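Local coordinates for protein Maltose/maltodextrin transport permease homologue (Bdellovibrio bacteriovorus HD100, PDB 6FFL) that probably binds maltose and longer maltodextrins as the solute-binding domain fused to the membrane-spanning permease of an ABC transporter, caught here holding maltotriose, at residues A[3-11]-A[32-42]; A[76-84]-A[273-284]. One frame throughout, in Å; residues are numbered along the deposited sequence.

Interaction 1. Residues A[3-11]-A[32-42]; sequences VRIQIWHQM and GITVQATYRET. With GLC (alpha-D-glucopyranose), chain B.
I5 and I7 meet V35 and A37 on the buried face of two parallel strands, 4-9 and 34-39, the paired strands of a beta-alpha-beta unit whose crossover is helix 13-29. Backbone bonds alternate between the strands from V3 N to R40 N. Packing is close on this face: I5 CG1 lies 4.1 Å from V35 CG2, and in one of two modelled I7 conformers CG2 sits 3.8 Å from both V35 CG1 and A37 CB. L290 of helix 281-294 packs on I5, and L19 of helix 13-29 on H9. The H9 ring lies over the T38 carbonyl and the CA of Y39, its rotation fixed by ND1, which accepts M11 N in the ring plane.

The other face begins wet and loose. R4, its chain extended from CG to NE, lays its guanidinium across the neighbouring strand: NH1 donates to T34 OG1 at 2.8 Å, and NH2 reaches Q36 OE1 at 3.0 Å from above the amide's carbonyl plane. Three waters accept from the same guanidinium, while a fourth ties Q6 OE1 to Q36 O and T38 OG1. Farther along, R40 CZ stands 4.2 Å from the centre of the W8 six-membered ring, almost on its normal, in a cation-pi contact; S48 holds R40 NH1 from helix 42-54.

As in other periplasmic binding proteins, the C-terminal strand ends open onto the sugar. Q10 is bent at chi2 (68°), which turns its amide so that NE2 donates to T42 OG1 at 3.0 Å and weakly to glucose O3, while Q10 O receives glucose O2 at 2.7 Å.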
loop_
_atom_site.group_PDB
_atom_site.type_symbol
_atom_site.label_atom_id
_atom_site.label_comp_id
_atom_site.label_asym_id
_atom_site.label_seq_id
_atom_site.Cartn_x
_atom_site.Cartn_y
_atom_site.Cartn_z
ATOM N N VAL A 3 30.447 13.230 -3.492
ATOM C CA VAL A 3 29.085 13.655 -3.784
ATOM C C VAL A 3 28.107 13.045 -2.777
ATOM O O VAL A 3 28.223 11.879 -2.409
ATOM C CB VAL A 3 28.696 13.301 -5.243
ATOM C CG1 VAL A 3 28.559 11.798 -5.432
ATOM C CG2 VAL A 3 27.417 13.993 -5.635
ATOM N N ARG A 4 27.149 13.845 -2.317
ATOM C CA ARG A 4 26.128 13.387 -1.380
ATOM C C ARG A 4 24.773 13.470 -2.062
ATOM O O ARG A 4 24.372 14.546 -2.519
ATOM C CB ARG A 4 26.131 14.222 -0.101
ATOM C CG ARG A 4 25.150 13.727 0.952
ATOM C CD ARG A 4 25.485 14.293 2.322
ATOM N NE ARG A 4 24.597 13.787 3.366
ATOM C CZ ARG A 4 24.700 12.584 3.923
ATOM N NH1 ARG A 4 25.653 11.748 3.533
ATOM N NH2 ARG A 4 23.848 12.214 4.873
ATOM N N ILE A 5 24.071 12.342 -2.131
ATOM C CA ILE A 5 22.773 12.274 -2.782
ATOM C C ILE A 5 21.717 11.915 -1.734
ATOM O O ILE A 5 22.028 11.488 -0.621
ATOM C CB ILE A 5 22.754 11.272 -3.956
ATOM C CG1 ILE A 5 23.223 9.893 -3.491
ATOM C CG2 ILE A 5 23.618 11.775 -5.120
ATOM C CD1 ILE A 5 23.069 8.818 -4.537
ATOM N N GLN A 6 20.459 12.095 -2.115
ATOM C CA GLN A 6 19.321 11.982 -1.214
ATOM C C GLN A 6 18.301 10.978 -1.734
ATOM O O GLN A 6 18.039 10.915 -2.936
ATOM C CB GLN A 6 18.600 13.324 -1.063
ATOM C CG GLN A 6 19.333 14.437 -0.328
ATOM C CD GLN A 6 18.355 15.520 0.120
ATOM O OE1 GLN A 6 17.844 15.488 1.243
ATOM N NE2 GLN A 6 18.061 16.461 -0.771
ATOM N N ILE A 7 17.692 10.224 -0.823
ATOM C CA ILE A 7 16.523 9.414 -1.152
ATOM C C ILE A 7 15.418 9.756 -0.159
ATOM O O ILE A 7 15.619 9.658 1.057
ATOM C CB ILE A 7 16.828 7.907 -1.137
ATOM C CG1 ILE A 7 15.532 7.103 -1.286
ATOM C CG2 ILE A 7 17.585 7.513 0.124
ATOM C CD1 ILE A 7 15.700 5.618 -1.042
ATOM N N TRP A 8 14.268 10.182 -0.672
ATOM C CA TRP A 8 13.069 10.354 0.148
ATOM C C TRP A 8 12.176 9.143 -0.084
ATOM O O TRP A 8 11.914 8.780 -1.235
ATOM C CB TRP A 8 12.298 11.628 -0.200
ATOM C CG TRP A 8 12.989 12.897 0.129
ATOM C CD1 TRP A 8 14.245 13.055 0.655
ATOM C CD2 TRP A 8 12.478 14.215 -0.100
ATOM N NE1 TRP A 8 14.543 14.403 0.769
ATOM C CE2 TRP A 8 13.468 15.130 0.323
ATOM C CE3 TRP A 8 11.268 14.710 -0.605
ATOM C CZ2 TRP A 8 13.287 16.511 0.254
ATOM C CZ3 TRP A 8 11.090 16.089 -0.674
ATOM C CH2 TRP A 8 12.098 16.968 -0.248
ATOM N N HIS A 9 11.703 8.530 0.999
ATOM C CA HIS A 9 10.926 7.299 0.894
ATOM C C HIS A 9 9.836 7.288 1.954
ATOM O O HIS A 9 9.834 8.104 2.883
ATOM C CB HIS A 9 11.824 6.083 1.066
ATOM C CG HIS A 9 12.452 6.021 2.421
ATOM N ND1 HIS A 9 11.792 5.509 3.517
ATOM C CD2 HIS A 9 13.643 6.477 2.873
ATOM C CE1 HIS A 9 12.568 5.617 4.582
ATOM N NE2 HIS A 9 13.698 6.197 4.218
ATOM N N GLN A 10 8.917 6.324 1.837
ATOM C CA GLN A 10 7.834 6.166 2.801
ATOM C C GLN A 10 7.873 4.782 3.462
ATOM O O GLN A 10 6.832 4.195 3.784
ATOM C CB GLN A 10 6.470 6.441 2.148
ATOM C CG GLN A 10 6.228 5.821 0.755
ATOM C CD GLN A 10 6.135 4.309 0.821
ATOM O OE1 GLN A 10 7.153 3.607 0.720
ATOM N NE2 GLN A 10 4.918 3.795 1.019
ATOM N N MET A 11 9.081 4.265 3.712
ATOM C CA MET A 11 9.250 2.914 4.251
ATOM C C MET A 11 8.971 2.846 5.747
ATOM O O MET A 11 9.565 3.587 6.538
ATOM C CB MET A 11 10.672 2.404 3.997
ATOM C CG MET A 11 10.999 2.190 2.539
ATOM S SD MET A 11 12.573 1.316 2.393
ATOM C CE MET A 11 12.892 1.541 0.642
ATOM N N GLY A 32 33.381 7.992 -2.086
ATOM C CA GLY A 32 33.030 9.180 -2.814
ATOM C C GLY A 32 31.546 9.465 -2.865
ATOM O O GLY A 32 31.161 10.597 -3.176
ATOM N N ILE A 33 30.701 8.480 -2.569
ATOM C CA ILE A 33 29.256 8.671 -2.561
ATOM C C ILE A 33 28.739 8.400 -1.156
ATOM O O ILE A 33 29.012 7.338 -0.583
ATOM C CB ILE A 33 28.537 7.761 -3.578
ATOM C CG1 ILE A 33 29.137 7.900 -4.976
ATOM C CG2 ILE A 33 27.040 8.068 -3.595
ATOM C CD1 ILE A 33 28.483 6.979 -5.989
ATOM N N THR A 34 28.002 9.358 -0.604
ATOM C CA THR A 34 27.228 9.138 0.608
ATOM C C THR A 34 25.768 9.465 0.330
ATOM O O THR A 34 25.441 10.179 -0.622
ATOM C CB THR A 34 27.753 9.976 1.777
ATOM O OG1 THR A 34 27.541 11.370 1.509
ATOM C CG2 THR A 34 29.232 9.705 2.002
ATOM N N VAL A 35 24.882 8.929 1.169
ATOM C CA VAL A 35 23.447 8.984 0.922
ATOM C C VAL A 35 22.739 9.486 2.170
ATOM O O VAL A 35 22.957 8.959 3.265
ATOM C CB VAL A 35 22.887 7.608 0.519
ATOM C CG1 VAL A 35 21.390 7.718 0.187
ATOM C CG2 VAL A 35 23.684 7.027 -0.642
ATOM N N GLN A 36 21.880 10.485 2.001
ATOM C CA GLN A 36 20.990 10.948 3.058
ATOM C C GLN A 36 19.579 10.440 2.780
ATOM O O GLN A 36 18.982 10.781 1.753
ATOM C CB GLN A 36 20.998 12.473 3.146
ATOM C CG GLN A 36 19.907 13.043 4.039
ATOM C CD GLN A 36 20.171 12.805 5.513
ATOM O OE1 GLN A 36 21.218 13.191 6.035
ATOM N NE2 GLN A 36 19.212 12.180 6.198
ATOM N N ALA A 37 19.037 9.640 3.697
ATOM C CA ALA A 37 17.687 9.118 3.548
ATOM C C ALA A 37 16.728 9.880 4.449
ATOM O O ALA A 37 17.065 10.222 5.587
ATOM C CB ALA A 37 17.631 7.622 3.887
ATOM N N THR A 38 15.536 10.146 3.937
ATOM C CA THR A 38 14.515 10.871 4.682
ATOM C C THR A 38 13.197 10.134 4.547
ATOM O O THR A 38 12.762 9.854 3.427
ATOM C CB THR A 38 14.354 12.309 4.170
ATOM O OG1 THR A 38 15.558 13.041 4.399
ATOM C CG2 THR A 38 13.196 13.011 4.881
ATOM N N TYR A 39 12.565 9.834 5.685
ATOM C CA TYR A 39 11.253 9.205 5.712
ATOM C C TYR A 39 10.160 10.265 5.686
ATOM O O TYR A 39 10.188 11.212 6.480
ATOM C CB TYR A 39 11.077 8.348 6.971
ATOM C CG TYR A 39 9.637 7.890 7.143
ATOM C CD1 TYR A 39 9.159 6.786 6.450
ATOM C CD2 TYR A 39 8.750 8.580 7.975
ATOM C CE1 TYR A 39 7.846 6.374 6.573
ATOM C CE2 TYR A 39 7.429 8.164 8.107
ATOM C CZ TYR A 39 6.994 7.061 7.409
ATOM O OH TYR A 39 5.693 6.643 7.531
ATOM N N ARG A 40 9.178 10.079 4.811
ATOM C CA ARG A 40 7.939 10.840 4.867
ATOM C C ARG A 40 6.782 9.889 4.638
ATOM O O ARG A 40 6.855 9.026 3.762
ATOM C CB ARG A 40 7.890 11.953 3.815
ATOM C CG ARG A 40 9.107 12.848 3.817
ATOM C CD ARG A 40 8.713 14.279 4.034
ATOM N NE ARG A 40 9.853 15.085 4.464
ATOM C CZ ARG A 40 10.523 15.914 3.672
ATOM N NH1 ARG A 40 10.167 16.057 2.403
ATOM N NH2 ARG A 40 11.549 16.605 4.150
ATOM N N GLU A 41 5.718 10.050 5.423
ATOM C CA GLU A 41 4.539 9.222 5.232
ATOM C C GLU A 41 4.028 9.406 3.810
ATOM O O GLU A 41 4.171 10.477 3.220
ATOM C CB GLU A 41 3.453 9.590 6.248
ATOM C CG GLU A 41 2.345 8.533 6.357
ATOM C CD GLU A 41 1.251 8.666 5.298
ATOM O OE1 GLU A 41 0.583 7.638 5.001
ATOM O OE2 GLU A 41 1.054 9.790 4.774
ATOM N N THR A 42 3.437 8.332 3.265
ATOM C CA THR A 42 3.058 8.242 1.854
ATOM C C THR A 42 2.435 9.514 1.274
ATOM O O THR A 42 2.877 10.004 0.229
ATOM C CB THR A 42 2.094 7.062 1.675
ATOM O OG1 THR A 42 2.821 5.843 1.862
ATOM C CG2 THR A 42 1.463 7.067 0.276
HETATM C C1 GLC B . 4.040 2.285 5.930
HETATM C C2 GLC B . 4.403 1.558 4.630
HETATM C C3 GLC B . 3.553 2.049 3.467
HETATM C C4 GLC B . 2.065 2.028 3.821
HETATM C C5 GLC B . 1.821 2.772 5.141
HETATM C C6 GLC B . 0.365 2.650 5.587
HETATM O O1 GLC B . 4.442 3.653 5.835
HETATM O O2 GLC B . 5.771 1.799 4.290
HETATM O O3 GLC B . 3.836 1.233 2.310
HETATM O O4 GLC B . 1.348 2.645 2.732
HETATM O O5 GLC B . 2.626 2.219 6.188
HETATM O O6 GLC B . 0.126 3.479 6.734
HETATM O O HOH W 1 25.825 9.013 5.197
HETATM O O HOH W 2 22.583 15.523 3.914
HETATM O O HOH W 3 23.790 9.884 6.395
HETATM O O HOH W 4 17.114 12.890 2.258
#

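Interaction 2. Residues A[76-84]-A[273-284]; sequences GIVRPLDEV and SLNANMKSEAHY
R79 lays one face of its guanidinium over the CD1–CE1 side of the Y284 ring, the two planes 44° apart and NH1 3.8 Å from CE1. The chain gets there by running extended from CG to NE past the end of strand 266-274, and NE is pinned on the way: it donates to N275 O at 2.9 Å, with that oxygen in the guanidinium plane. NH1 donates a hydrogen bond to a water that also bonds Y284 OH, and M278 CG packs 3.5 Å from NH2.

Behind this side chain the backbones form one bridge, V78 with N275. R79 N donates to L274 O at 2.8 Å, and A276 N points almost straight at I77 O, though it arrives well above that carbonyl's plane. A second water joins R79 O to L274 N. N275 closes an Asx turn, OD1 accepting N277 N, while its ND2 is held by S57 and P59.

L274 supplies the greasy part. Its CD1 meets L81 CD2 at 3.7 Å and comes tip to tip with V84 CG1, with helix 281-294 supplying A287, V288 and L291 around it. V84 also sets CG2 3.3 Å from the hydroxyl of Y284, near the ring plane. The contact thus ties the loop leading into helix 82-85 to the strand end and to the first turn of helix 281-294, within the lobe built on the sheet of strands 4-9 and 266-274. With a carbonyl at NE, a water at NH1 and a ring against one face, the positive charge of R79 is probably stabilised without a carboxylate from either segment.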
loop_
_atom_site.group_PDB
_atom_site.type_symbol
_atom_site.label_atom_id
_atom_site.label_comp_id
_atom_site.label_asym_id
_atom_site.label_seq_id
_atom_site.Cartn_x
_atom_site.Cartn_y
_atom_site.Cartn_z
ATOM N N GLY A 76 6.255 16.335 -15.149
ATOM C CA GLY A 76 7.610 16.396 -15.666
ATOM C C GLY A 76 8.690 16.417 -14.605
ATOM O O GLY A 76 9.762 16.974 -14.841
ATOM N N ILE A 77 8.453 15.822 -13.437
ATOM C CA ILE A 77 9.429 15.921 -12.359
ATOM C C ILE A 77 10.202 14.626 -12.131
ATOM O O ILE A 77 11.057 14.585 -11.236
ATOM C CB ILE A 77 8.776 16.408 -11.049
ATOM C CG1 ILE A 77 7.691 15.430 -10.586
ATOM C CG2 ILE A 77 8.242 17.838 -11.238
ATOM C CD1 ILE A 77 7.013 15.831 -9.250
ATOM N N VAL A 78 9.950 13.572 -12.910
ATOM C CA VAL A 78 10.773 12.368 -12.846
ATOM C C VAL A 78 11.173 11.950 -14.254
ATOM O O VAL A 78 10.475 12.244 -15.232
ATOM C CB VAL A 78 10.067 11.198 -12.132
ATOM C CG1 VAL A 78 9.929 11.505 -10.637
ATOM C CG2 VAL A 78 8.715 10.899 -12.792
ATOM N N ARG A 79 12.306 11.244 -14.351
ATOM C CA ARG A 79 12.914 10.903 -15.642
ATOM C C ARG A 79 12.407 9.554 -16.148
ATOM O O ARG A 79 12.269 8.614 -15.359
ATOM C CB ARG A 79 14.432 10.824 -15.519
ATOM C CG ARG A 79 15.084 12.073 -14.970
ATOM C CD ARG A 79 16.573 11.852 -14.724
ATOM N NE ARG A 79 17.254 13.130 -14.531
ATOM C CZ ARG A 79 18.040 13.707 -15.427
ATOM N NH1 ARG A 79 18.287 13.106 -16.588
ATOM N NH2 ARG A 79 18.596 14.879 -15.150
ATOM N N PRO A 80 12.129 9.409 -17.443
ATOM C CA PRO A 80 11.898 8.065 -17.990
ATOM C C PRO A 80 13.147 7.226 -17.775
ATOM O O PRO A 80 14.263 7.708 -17.961
ATOM C CB PRO A 80 11.645 8.313 -19.483
ATOM C CG PRO A 80 11.396 9.778 -19.614
ATOM C CD PRO A 80 12.123 10.445 -18.492
ATOM N N LEU A 81 12.953 5.972 -17.359
ATOM C CA LEU A 81 14.076 5.101 -17.024
ATOM C C LEU A 81 14.512 4.210 -18.176
ATOM O O LEU A 81 15.562 3.563 -18.077
ATOM C CB LEU A 81 13.715 4.220 -15.819
ATOM C CG LEU A 81 13.444 5.026 -14.555
ATOM C CD1 LEU A 81 13.019 4.113 -13.419
ATOM C CD2 LEU A 81 14.667 5.865 -14.180
ATOM N N ASP A 82 13.732 4.161 -19.254
ATOM C CA ASP A 82 14.008 3.239 -20.352
ATOM C C ASP A 82 15.406 3.438 -20.923
ATOM O O ASP A 82 16.149 2.472 -21.131
ATOM C CB ASP A 82 12.942 3.421 -21.428
ATOM C CG ASP A 82 11.546 3.192 -20.882
ATOM O OD1 ASP A 82 10.946 4.149 -20.325
ATOM O OD2 ASP A 82 11.075 2.040 -20.971
ATOM N N GLU A 83 15.784 4.685 -21.184
ATOM C CA GLU A 83 17.113 4.965 -21.708
ATOM C C GLU A 83 18.179 4.879 -20.622
ATOM O O GLU A 83 19.342 4.581 -20.922
ATOM C CB GLU A 83 17.133 6.348 -22.367
ATOM C CG GLU A 83 15.884 6.686 -23.199
ATOM C CD GLU A 83 14.687 7.134 -22.354
ATOM O OE1 GLU A 83 14.817 7.199 -21.111
ATOM O OE2 GLU A 83 13.615 7.414 -22.936
ATOM N N VAL A 84 17.798 5.127 -19.369
ATOM C CA VAL A 84 18.747 5.082 -18.260
ATOM C C VAL A 84 19.206 3.651 -18.003
ATOM O O VAL A 84 20.406 3.378 -17.880
ATOM C CB VAL A 84 18.114 5.697 -16.998
ATOM C CG1 VAL A 84 19.026 5.509 -15.794
ATOM C CG2 VAL A 84 17.802 7.176 -17.223
ATOM N N SER A 273 12.070 6.278 -8.407
ATOM C CA SER A 273 12.090 7.159 -9.565
ATOM C C SER A 273 13.260 8.117 -9.425
ATOM O O SER A 273 13.687 8.423 -8.311
ATOM C CB SER A 273 10.787 7.971 -9.703
ATOM O OG SER A 273 9.644 7.129 -9.833
ATOM N N LEU A 274 13.766 8.594 -10.567
ATOM C CA LEU A 274 14.856 9.569 -10.627
ATOM C C LEU A 274 14.312 10.977 -10.877
ATOM O O LEU A 274 13.527 11.185 -11.804
ATOM C CB LEU A 274 15.835 9.190 -11.740
ATOM C CG LEU A 274 16.726 7.956 -11.566
ATOM C CD1 LEU A 274 17.556 7.752 -12.831
ATOM C CD2 LEU A 274 17.654 8.121 -10.379
ATOM N N ASN A 275 14.742 11.937 -10.055
ATOM C CA ASN A 275 14.372 13.338 -10.222
ATOM C C ASN A 275 14.814 13.859 -11.585
ATOM O O ASN A 275 15.943 13.618 -12.030
ATOM C CB ASN A 275 15.012 14.163 -9.098
ATOM C CG ASN A 275 14.338 15.507 -8.876
ATOM O OD1 ASN A 275 13.764 16.094 -9.790
ATOM N ND2 ASN A 275 14.409 16.002 -7.638
ATOM N N ALA A 276 13.912 14.578 -12.249
ATOM C CA ALA A 276 14.313 15.311 -13.441
ATOM C C ALA A 276 15.372 16.363 -13.116
ATOM O O ALA A 276 16.213 16.682 -13.968
ATOM C CB ALA A 276 13.077 15.950 -14.073
ATOM N N ASN A 277 15.343 16.917 -11.898
ATOM C CA ASN A 277 16.341 17.884 -11.427
ATOM C C ASN A 277 17.545 17.149 -10.858
ATOM O O ASN A 277 17.405 16.417 -9.876
ATOM C CB ASN A 277 15.766 18.772 -10.317
ATOM C CG ASN A 277 14.569 19.575 -10.754
ATOM O OD1 ASN A 277 14.557 20.130 -11.847
ATOM N ND2 ASN A 277 13.558 19.667 -9.884
ATOM N N MET A 278 18.726 17.371 -11.431
ATOM C CA MET A 278 19.974 16.849 -10.887
ATOM C C MET A 278 20.976 17.990 -10.798
ATOM O O MET A 278 21.166 18.724 -11.773
ATOM C CB MET A 278 20.542 15.717 -11.752
ATOM C CG MET A 278 19.675 14.477 -11.825
ATOM S SD MET A 278 19.863 13.430 -10.362
ATOM C CE MET A 278 18.491 12.312 -10.592
ATOM N N LYS A 279 21.621 18.129 -9.635
ATOM C CA LYS A 279 22.525 19.254 -9.412
ATOM C C LYS A 279 23.723 19.225 -10.349
ATOM O O LYS A 279 24.256 20.283 -10.703
ATOM C CB LYS A 279 23.019 19.267 -7.966
ATOM C CG LYS A 279 21.955 19.542 -6.922
ATOM C CD LYS A 279 22.573 19.487 -5.531
ATOM C CE LYS A 279 21.538 19.206 -4.462
ATOM N NZ LYS A 279 22.056 19.568 -3.116
ATOM N N SER A 280 24.180 18.040 -10.742
ATOM C CA SER A 280 25.378 17.939 -11.563
ATOM C C SER A 280 25.443 16.544 -12.157
ATOM O O SER A 280 24.691 15.647 -11.772
ATOM C CB SER A 280 26.645 18.227 -10.755
ATOM O OG SER A 280 27.021 17.086 -10.007
ATOM N N GLU A 281 26.380 16.367 -13.090
ATOM C CA GLU A 281 26.571 15.053 -13.693
ATOM C C GLU A 281 26.989 14.025 -12.651
ATOM O O GLU A 281 26.562 12.867 -12.709
ATOM C CB GLU A 281 27.602 15.143 -14.823
ATOM C CG GLU A 281 27.799 13.846 -15.613
ATOM C CD GLU A 281 26.547 13.383 -16.359
ATOM O OE1 GLU A 281 25.634 14.205 -16.602
ATOM O OE2 GLU A 281 26.481 12.183 -16.707
ATOM N N ALA A 282 27.802 14.432 -11.673
ATOM C CA ALA A 282 28.245 13.490 -10.646
ATOM C C ALA A 282 27.087 13.049 -9.758
ATOM O O ALA A 282 27.038 11.890 -9.326
ATOM C CB ALA A 282 29.363 14.110 -9.806
ATOM N N HIS A 283 26.147 13.956 -9.467
ATOM C CA HIS A 283 24.973 13.562 -8.691
ATOM C C HIS A 283 24.119 12.565 -9.465
ATOM O O HIS A 283 23.631 11.576 -8.898
ATOM C CB HIS A 283 24.146 14.793 -8.313
ATOM C CG HIS A 283 24.769 15.639 -7.247
ATOM N ND1 HIS A 283 25.784 16.537 -7.505
ATOM C CD2 HIS A 283 24.517 15.731 -5.919
ATOM C CE1 HIS A 283 26.135 17.139 -6.382
ATOM N NE2 HIS A 283 25.379 16.670 -5.405
ATOM N N TYR A 284 23.946 12.802 -10.769
ATOM C CA TYR A 284 23.150 11.914 -11.608
ATOM C C TYR A 284 23.767 10.520 -11.688
ATOM O O TYR A 284 23.076 9.513 -11.510
ATOM C CB TYR A 284 23.009 12.512 -13.009
ATOM C CG TYR A 284 22.360 11.570 -13.992
ATOM C CD1 TYR A 284 20.986 11.342 -13.957
ATOM C CD2 TYR A 284 23.115 10.887 -14.941
ATOM C CE1 TYR A 284 20.378 10.478 -14.848
ATOM C CE2 TYR A 284 22.510 10.009 -15.840
ATOM C CZ TYR A 284 21.145 9.812 -15.786
ATOM O OH TYR A 284 20.526 8.951 -16.665
HETATM O O HOH W 5 12.131 7.968 -12.795
HETATM O O HOH W 6 18.264 10.729 -17.799
#

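Both contacts reach the same mixed sheet, with centres about 15 Å apart. Interaction 1 is a regular strand pair, largely apolar on one face, polar and bridged by waters on the other, and its far end reaches the sugar. Interaction 2 lies at the end of strand 266-274, away from the sugar, where a single backbone bridge, one arginine and a small apolar patch do the joining. Each mixes buried and partly exposed residues, so neither is wholly core or surface. They meet directly at helix 281-294: H283 NE2 lies 3.4 Å from V3 CG2, and I5 CG2 packs 3.8 Å from H283 O, putting 3-11 against the helix whose Y284 serves 76-84.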